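Local atomic coordinates of putative metal binding protein (Coccidioides immitis, PDB entry 3CVG), a protein that probably serves as a periplasmic-binding-protein-type receptor that captures a metal ion or another small solute between two lobes. Residues 81-84 with 85-88; 123-126 with 127-131; 252-255 with 256-260. All coordinates share one frame; numbering follows the deposited sequence.

Overall arrangement
Three helix turns of a fold assigned to the periplasmic-binding-protein superfamily are described. Contact 1, at the start of helix 83-91, lies near a bound calcium ion, about 7 Å from the Tyr81 side chain. Contact 3, on helix 248-259, shares strand 234-241 with contact 1 as packing surface; their centres are about 19 Å apart and their nearest atoms about 11 Å. Contact 2 opens helix 125-138. Contacts 2 and 3 lie on opposite sides of the chain's centre, about 39 Å apart, and contact 2 is about 26 Å from contact 1, centre to centre. Strand 100-111 links the distant pair, packing Leu109 against contact 2 and Ala102 against contact 3.

Contact 1: residues 81-84 with 85-88; sequences YSPV and AERI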
loop_
_atom_site.group_PDB
_atom_site.type_symbol
_atom_site.label_atom_id
_atom_site.label_comp_id
_atom_site.label_asym_id
_atom_site.label_seq_id
_atom_site.Cartn_x
_atom_site.Cartn_y
_atom_site.Cartn_z
ATOM N N TYR A 81 0.330 -6.340 -3.301
ATOM C CA TYR A 81 0.602 -6.142 -1.887
ATOM C C TYR A 81 0.050 -7.258 -1.003
ATOM O O TYR A 81 -0.441 -6.992 0.097
ATOM C CB TYR A 81 0.004 -4.813 -1.445
ATOM C CG TYR A 81 0.404 -3.642 -2.316
ATOM C CD1 TYR A 81 1.503 -2.855 -1.998
ATOM C CD2 TYR A 81 -0.335 -3.314 -3.459
ATOM C CE1 TYR A 81 1.858 -1.761 -2.787
ATOM C CE2 TYR A 81 0.013 -2.226 -4.254
ATOM C CZ TYR A 81 1.106 -1.454 -3.910
ATOM O OH TYR A 81 1.431 -0.362 -4.674
ATOM N N SER A 82 0.118 -8.498 -1.473
ATOM C CA SER A 82 -0.378 -9.617 -0.677
ATOM C C SER A 82 0.402 -10.904 -0.952
ATOM O O SER A 82 0.104 -11.629 -1.899
ATOM C CB SER A 82 -1.868 -9.850 -0.958
ATOM O OG SER A 82 -2.354 -10.971 -0.229
ATOM N N PRO A 83 1.425 -11.194 -0.130
ATOM C CA PRO A 83 2.230 -12.409 -0.312
ATOM C C PRO A 83 1.404 -13.694 -0.472
ATOM O O PRO A 83 1.741 -14.558 -1.288
ATOM C CB PRO A 83 3.101 -12.427 0.940
ATOM C CG PRO A 83 3.372 -10.972 1.160
ATOM C CD PRO A 83 1.999 -10.339 0.930
ATOM N N VAL A 84 0.323 -13.830 0.293
ATOM C CA VAL A 84 -0.493 -15.039 0.187
ATOM C C VAL A 84 -1.218 -15.126 -1.149
ATOM O O VAL A 84 -1.249 -16.190 -1.780
ATOM C CB VAL A 84 -1.548 -15.134 1.318
ATOM C CG1 VAL A 84 -2.435 -16.361 1.097
ATOM C CG2 VAL A 84 -0.859 -15.243 2.661
ATOM N N ALA A 85 -1.805 -14.009 -1.573
ATOM C CA ALA A 85 -2.534 -13.968 -2.833
ATOM C C ALA A 85 -1.548 -14.218 -3.969
ATOM O O ALA A 85 -1.884 -14.846 -4.976
ATOM C CB ALA A 85 -3.223 -12.607 -3.007
ATOM N N GLU A 86 -0.329 -13.718 -3.795
ATOM C CA GLU A 86 0.717 -13.895 -4.793
ATOM C C GLU A 86 1.043 -15.386 -4.914
ATOM O O GLU A 86 1.054 -15.935 -6.015
ATOM C CB GLU A 86 1.957 -13.080 -4.392
ATOM C CG GLU A 86 1.828 -11.585 -4.714
ATOM C CD GLU A 86 2.583 -10.682 -3.746
ATOM O OE1 GLU A 86 3.616 -11.118 -3.185
ATOM O OE2 GLU A 86 2.150 -9.520 -3.555
ATOM N N ARG A 87 1.291 -16.040 -3.781
ATOM C CA ARG A 87 1.596 -17.471 -3.765
ATOM C C ARG A 87 0.504 -18.301 -4.438
ATOM O O ARG A 87 0.796 -19.237 -5.185
ATOM C CB ARG A 87 1.771 -17.975 -2.326
ATOM C CG ARG A 87 1.874 -19.503 -2.221
ATOM C CD ARG A 87 2.025 -19.974 -0.779
ATOM N NE ARG A 87 0.787 -19.871 -0.009
ATOM C CZ ARG A 87 -0.290 -20.625 -0.210
ATOM N NH1 ARG A 87 -0.297 -21.548 -1.166
ATOM N NH2 ARG A 87 -1.363 -20.455 0.550
ATOM N N ILE A 88 -0.751 -17.958 -4.169
ATOM C CA ILE A 88 -1.869 -18.688 -4.743
ATOM C C ILE A 88 -2.004 -18.453 -6.244
ATOM O O ILE A 88 -2.351 -19.372 -6.985
ATOM C CB ILE A 88 -3.191 -18.326 -4.025
ATOM C CG1 ILE A 88 -3.100 -18.769 -2.560
ATOM C CG2 ILE A 88 -4.379 -19.005 -4.721
ATOM C CD1 ILE A 88 -4.340 -18.469 -1.727
#
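Glu86 OE2 is gripped twice: it accepts a hydrogen bond from Ser82 N at 3.1 Å, and it also bonds to Thr80 OG1. The Ser82 N-H reaches it from above the carboxylate plane, 50° out of it, because the glutamate folds back over the start of its own helix. That fold comes from CG lying anti to the carbonyl carbon, with chi1 at -79°, followed by a bend at CB-CG. The carboxylate is thus brought beside the residues that open the helix, where OE1 lies 3.4 Å from Pro83 CA. Glutamate suits this buried place because its carboxylate, probably ionised, finds N-H and hydroxyl partners, and the nearby positive end of the helix would probably favour the anion.

Ser82 is the N-cap. Its OG, anti to the backbone N, accepts a weak bond from Ala85 N at 3.4 Å; the Ala85 methyl lies close against OG, 3.3 Å away, and packs on Ile67. The Ser82 carbonyl begins the regular helical pattern by accepting from Glu86 N at 2.9 Å. Pro83 fits the first helical position, where no amide hydrogen is needed, and its own carbonyl receives Arg87 N at 2.9 Å. One residue on, Val84 and Ile88 run alongside each other, with CG1 of Val84 4.0 Å from CD1 of Ile88.

Before the cap, Tyr81 OH hydrogen-bonds to Ala29 N. Around Ser82 the bonds are reciprocal: its OG takes Ala85 N weakly, while Glu86 OE2 takes its N-H in return. The result is a helix N-cap following strand 77-80, near the bound calcium of a fold of the periplasmic-binding-protein type.

Contact 2: residues 123-126 with 127-131; sequences SDIA and DMFSK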
loop_
_atom_site.group_PDB
_atom_site.type_symbol
_atom_site.label_atom_id
_atom_site.label_comp_id
_atom_site.label_asym_id
_atom_site.label_seq_id
_atom_site.Cartn_x
_atom_site.Cartn_y
_atom_site.Cartn_z
ATOM N N SER A 123 4.006 1.126 23.007
ATOM C CA SER A 123 3.123 -0.040 22.973
ATOM C C SER A 123 3.173 -0.754 21.624
ATOM O O SER A 123 3.484 -0.142 20.607
ATOM C CB SER A 123 1.672 0.378 23.244
ATOM O OG SER A 123 1.528 1.006 24.504
ATOM N N ASP A 124 2.872 -2.049 21.623
ATOM C CA ASP A 124 2.837 -2.838 20.392
ATOM C C ASP A 124 1.551 -2.412 19.672
ATOM O O ASP A 124 0.581 -2.014 20.323
ATOM C CB ASP A 124 2.790 -4.336 20.720
ATOM C CG ASP A 124 2.670 -5.215 19.476
ATOM O OD1 ASP A 124 1.611 -5.179 18.809
ATOM O OD2 ASP A 124 3.635 -5.948 19.160
ATOM N N ILE A 125 1.540 -2.488 18.343
ATOM C CA ILE A 125 0.364 -2.078 17.582
ATOM C C ILE A 125 -0.903 -2.817 18.034
ATOM O O ILE A 125 -1.981 -2.220 18.110
ATOM C CB ILE A 125 0.594 -2.269 16.044
ATOM C CG1 ILE A 125 -0.608 -1.738 15.257
ATOM C CG2 ILE A 125 0.828 -3.728 15.715
ATOM C CD1 ILE A 125 -0.858 -0.254 15.445
ATOM N N ALA A 126 -0.770 -4.102 18.352
ATOM C CA ALA A 126 -1.916 -4.890 18.795
ATOM C C ALA A 126 -2.485 -4.339 20.100
ATOM O O ALA A 126 -3.700 -4.240 20.260
ATOM C CB ALA A 126 -1.524 -6.349 18.964
ATOM N N ASP A 127 -1.610 -3.957 21.025
ATOM C CA ASP A 127 -2.070 -3.413 22.290
ATOM C C ASP A 127 -2.711 -2.040 22.089
ATOM O O ASP A 127 -3.553 -1.623 22.883
ATOM C CB ASP A 127 -0.912 -3.343 23.290
ATOM C CG ASP A 127 -0.323 -4.718 23.589
ATOM O OD1 ASP A 127 -1.114 -5.667 23.791
ATOM O OD2 ASP A 127 0.922 -4.861 23.625
HETATM N N MSE A 128 -2.317 -1.335 21.032
HETATM C CA MSE A 128 -2.908 -0.030 20.753
HETATM C C MSE A 128 -4.343 -0.258 20.306
HETATM O O MSE A 128 -5.250 0.454 20.722
HETATM C CB MSE A 128 -2.128 0.714 19.659
HETATM C CG MSE A 128 -0.877 1.406 20.182
HETATM SE SE MSE A 128 0.118 2.303 18.817
HETATM C CE MSE A 128 1.442 0.944 18.508
ATOM N N PHE A 129 -4.539 -1.270 19.465
ATOM C CA PHE A 129 -5.873 -1.599 18.987
ATOM C C PHE A 129 -6.748 -2.057 20.148
ATOM O O PHE A 129 -7.914 -1.690 20.227
ATOM C CB PHE A 129 -5.800 -2.674 17.894
ATOM C CG PHE A 129 -5.650 -2.101 16.513
ATOM C CD1 PHE A 129 -4.475 -1.449 16.139
ATOM C CD2 PHE A 129 -6.717 -2.131 15.614
ATOM C CE1 PHE A 129 -4.367 -0.829 14.893
ATOM C CE2 PHE A 129 -6.616 -1.509 14.366
ATOM C CZ PHE A 129 -5.442 -0.859 14.009
ATOM N N SER A 130 -6.180 -2.839 21.061
ATOM C CA SER A 130 -6.926 -3.301 22.230
ATOM C C SER A 130 -7.373 -2.099 23.067
ATOM O O SER A 130 -8.508 -2.044 23.553
ATOM C CB SER A 130 -6.053 -4.221 23.087
ATOM O OG SER A 130 -6.673 -4.492 24.337
ATOM N N LYS A 131 -6.473 -1.135 23.225
ATOM C CA LYS A 131 -6.751 0.069 24.001
ATOM C C LYS A 131 -7.846 0.926 23.354
ATOM O O LYS A 131 -8.744 1.419 24.041
ATOM C CB LYS A 131 -5.467 0.894 24.152
ATOM C CG LYS A 131 -5.351 1.632 25.474
ATOM C CD LYS A 131 -3.921 2.117 25.688
ATOM C CE LYS A 131 -3.720 2.718 27.069
ATOM N NZ LYS A 131 -2.279 3.009 27.327
HETATM O O HOH W 1 2.522 -3.023 24.019
#
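Ile125 and Phe129, one helical turn apart, extend in the same direction, and the isoleucine meets the rim of the ring: CD1 lies in the ring plane, 3.6 Å from Phe129 CE1. They belong to the opening turns of helix 125-138, with Asp124 as N-cap. Holding CG1 anti to the backbone N, chi1 -176°, swings the longer branch of Ile125 along the helix to this edge. Trp164 meets the ring edge-to-face and Ile167 touches it, an apolar setting that suits Ile125 and Phe129, both buried.

Met128, present as selenomethionine, takes a different course. Its chain runs back along the helix and bends at the selenium, bringing CE against the chain before the helix, 3.1 Å from Ser123 O and 4.0 Å from Ile125 CD1. A long, flexible chain fits this route, and both Ile125 and Met128 also pack on Leu109 of strand 100-111.

On the polar side, Asp124 OD1 uses its anti lone pair to accept from Ala126 N at 2.7 Å, closing an Asx turn. The Asp124 carbonyl meanwhile receives Met128 N in its own plane, at 3.1 Å, as the helix gets under way. Asp127, at the third helical position, carries its carboxylate back beside the cap, with OD2 3.5 Å from Asp124 CB; the positive helix end would probably ease the closeness of the two aspartates. Asp127 reaches the Asp124 amide through a water, which accepts from Asp124 N at 2.6 Å and donates to Asp127 OD2 at 2.5 Å.

Contact 3: residues 252-255 with 256-260; sequences KEFA and KWLVS
In helix 248-259 the i-to-i+4 bonds run from Lys256 N to Lys252 O, from Trp257 N to Glu253 O and, at 2.8 Å, from Leu258 N to Phe254 O, while that from Val259 N to Ala255 O is weak at 3.5 Å.

Phe254 and Trp257 carry the aromatic contact. Three residues apart, they leave the helix from neighbouring positions, each with CG anti to the backbone N. Their planes are inclined by only 24° but offset, with little of one ring over the other: the phenyl and the six-membered indole ring have centroids 6.0 Å apart. They touch obliquely, Phe254 CE1 lying 3.9 Å from Trp257 CZ3. Phe42 of helix 34-47 joins them, meeting Phe254 edge-to-face and Trp257 with planes at about 60°. Leu258 adds a looser contact, its CD2 reaching Phe254 CE2 obliquely at 4.5 Å.

This is helix-on-sheet packing of the kind that builds the lobes of periplasmic binding proteins. Phe254 rests on Leu22 and Ile24, while Leu258 touches Leu239 and Ala102, so bulky apolar groups fill the interface. Ala255 is small enough to let the helix come close to Leu239 and Val241. On the polar side, Glu253 forms a salt bridge with Lys46, and the long Lys252 chain takes its NZ to the Tyr100 hydroxyl.

Trp257 O takes two bonds from Ser260. Ser260 N lies 3.1 Å from that Trp257 oxygen, and the hydroxyl OG of Ser260 donates to the same Trp257 O at 2.6 Å. A serine is apt here, since OG also bonds to Gly263 N, just ahead of helix 264-269.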
loop_
_atom_site.group_PDB
_atom_site.type_symbol
_atom_site.label_atom_id
_atom_site.label_comp_id
_atom_site.label_asym_id
_atom_site.label_seq_id
_atom_site.Cartn_x
_atom_site.Cartn_y
_atom_site.Cartn_z
ATOM N N LYS A 252 9.755 -10.245 -18.541
ATOM C CA LYS A 252 10.885 -10.912 -17.909
ATOM C C LYS A 252 12.017 -9.896 -17.770
ATOM O O LYS A 252 12.762 -9.905 -16.791
ATOM C CB LYS A 252 11.344 -12.090 -18.775
ATOM C CG LYS A 252 12.324 -13.035 -18.098
ATOM C CD LYS A 252 11.650 -13.797 -16.966
ATOM C CE LYS A 252 12.582 -14.836 -16.364
ATOM N NZ LYS A 252 11.919 -15.567 -15.249
ATOM N N GLU A 253 12.134 -9.023 -18.767
ATOM C CA GLU A 253 13.156 -7.982 -18.770
ATOM C C GLU A 253 12.867 -6.975 -17.665
ATOM O O GLU A 253 13.755 -6.612 -16.893
ATOM C CB GLU A 253 13.171 -7.252 -20.114
ATOM C CG GLU A 253 13.740 -8.062 -21.258
ATOM C CD GLU A 253 15.236 -8.255 -21.138
ATOM O OE1 GLU A 253 15.975 -7.243 -21.159
ATOM O OE2 GLU A 253 15.675 -9.417 -21.021
ATOM N N PHE A 254 11.620 -6.517 -17.602
ATOM C CA PHE A 254 11.231 -5.555 -16.585
ATOM C C PHE A 254 11.451 -6.148 -15.199
ATOM O O PHE A 254 12.022 -5.499 -14.323
ATOM C CB PHE A 254 9.761 -5.157 -16.741
ATOM C CG PHE A 254 9.316 -4.119 -15.750
ATOM C CD1 PHE A 254 9.912 -2.862 -15.733
ATOM C CD2 PHE A 254 8.327 -4.403 -14.816
ATOM C CE1 PHE A 254 9.534 -1.902 -14.798
ATOM C CE2 PHE A 254 7.941 -3.446 -13.875
ATOM C CZ PHE A 254 8.548 -2.193 -13.870
ATOM N N ALA A 255 10.999 -7.383 -15.006
ATOM C CA ALA A 255 11.155 -8.044 -13.715
ATOM C C ALA A 255 12.617 -8.011 -13.263
ATOM O O ALA A 255 12.925 -7.552 -12.159
ATOM C CB ALA A 255 10.655 -9.484 -13.799
ATOM N N LYS A 256 13.511 -8.494 -14.125
ATOM C CA LYS A 256 14.946 -8.523 -13.833
ATOM C C LYS A 256 15.505 -7.135 -13.538
ATOM O O LYS A 256 16.259 -6.941 -12.582
ATOM C CB LYS A 256 15.710 -9.123 -15.021
ATOM C CG LYS A 256 16.021 -10.606 -14.906
ATOM C CD LYS A 256 17.047 -10.855 -13.808
ATOM C CE LYS A 256 17.613 -12.269 -13.870
ATOM N NZ LYS A 256 18.743 -12.428 -12.907
ATOM N N TRP A 257 15.141 -6.175 -14.378
ATOM C CA TRP A 257 15.601 -4.798 -14.219
ATOM C C TRP A 257 15.135 -4.193 -12.889
ATOM O O TRP A 257 15.913 -3.568 -12.161
ATOM C CB TRP A 257 15.076 -3.942 -15.370
ATOM C CG TRP A 257 15.417 -2.499 -15.233
ATOM C CD1 TRP A 257 16.575 -1.889 -15.612
ATOM C CD2 TRP A 257 14.606 -1.487 -14.627
ATOM N NE1 TRP A 257 16.540 -0.553 -15.279
ATOM C CE2 TRP A 257 15.341 -0.280 -14.671
ATOM C CE3 TRP A 257 13.329 -1.481 -14.044
ATOM C CZ2 TRP A 257 14.844 0.922 -14.155
ATOM C CZ3 TRP A 257 12.834 -0.288 -13.531
ATOM C CH2 TRP A 257 13.594 0.899 -13.591
ATOM N N LEU A 258 13.858 -4.389 -12.580
ATOM C CA LEU A 258 13.270 -3.862 -11.351
ATOM C C LEU A 258 14.034 -4.196 -10.069
ATOM O O LEU A 258 14.182 -3.344 -9.198
ATOM C CB LEU A 258 11.834 -4.360 -11.219
ATOM C CG LEU A 258 11.078 -3.914 -9.964
ATOM C CD1 LEU A 258 10.894 -2.397 -9.981
ATOM C CD2 LEU A 258 9.734 -4.608 -9.919
ATOM N N VAL A 259 14.521 -5.429 -9.949
ATOM C CA VAL A 259 15.229 -5.830 -8.735
ATOM C C VAL A 259 16.732 -5.580 -8.734
ATOM O O VAL A 259 17.384 -5.716 -7.698
ATOM C CB VAL A 259 14.976 -7.319 -8.404
ATOM C CG1 VAL A 259 13.485 -7.546 -8.158
ATOM C CG2 VAL A 259 15.467 -8.204 -9.534
ATOM N N SER A 260 17.285 -5.213 -9.883
ATOM C CA SER A 260 18.716 -4.948 -9.966
ATOM C C SER A 260 19.038 -3.659 -9.218
ATOM O O SER A 260 18.269 -2.695 -9.272
ATOM C CB SER A 260 19.159 -4.829 -11.431
ATOM O OG SER A 260 18.497 -3.767 -12.100
#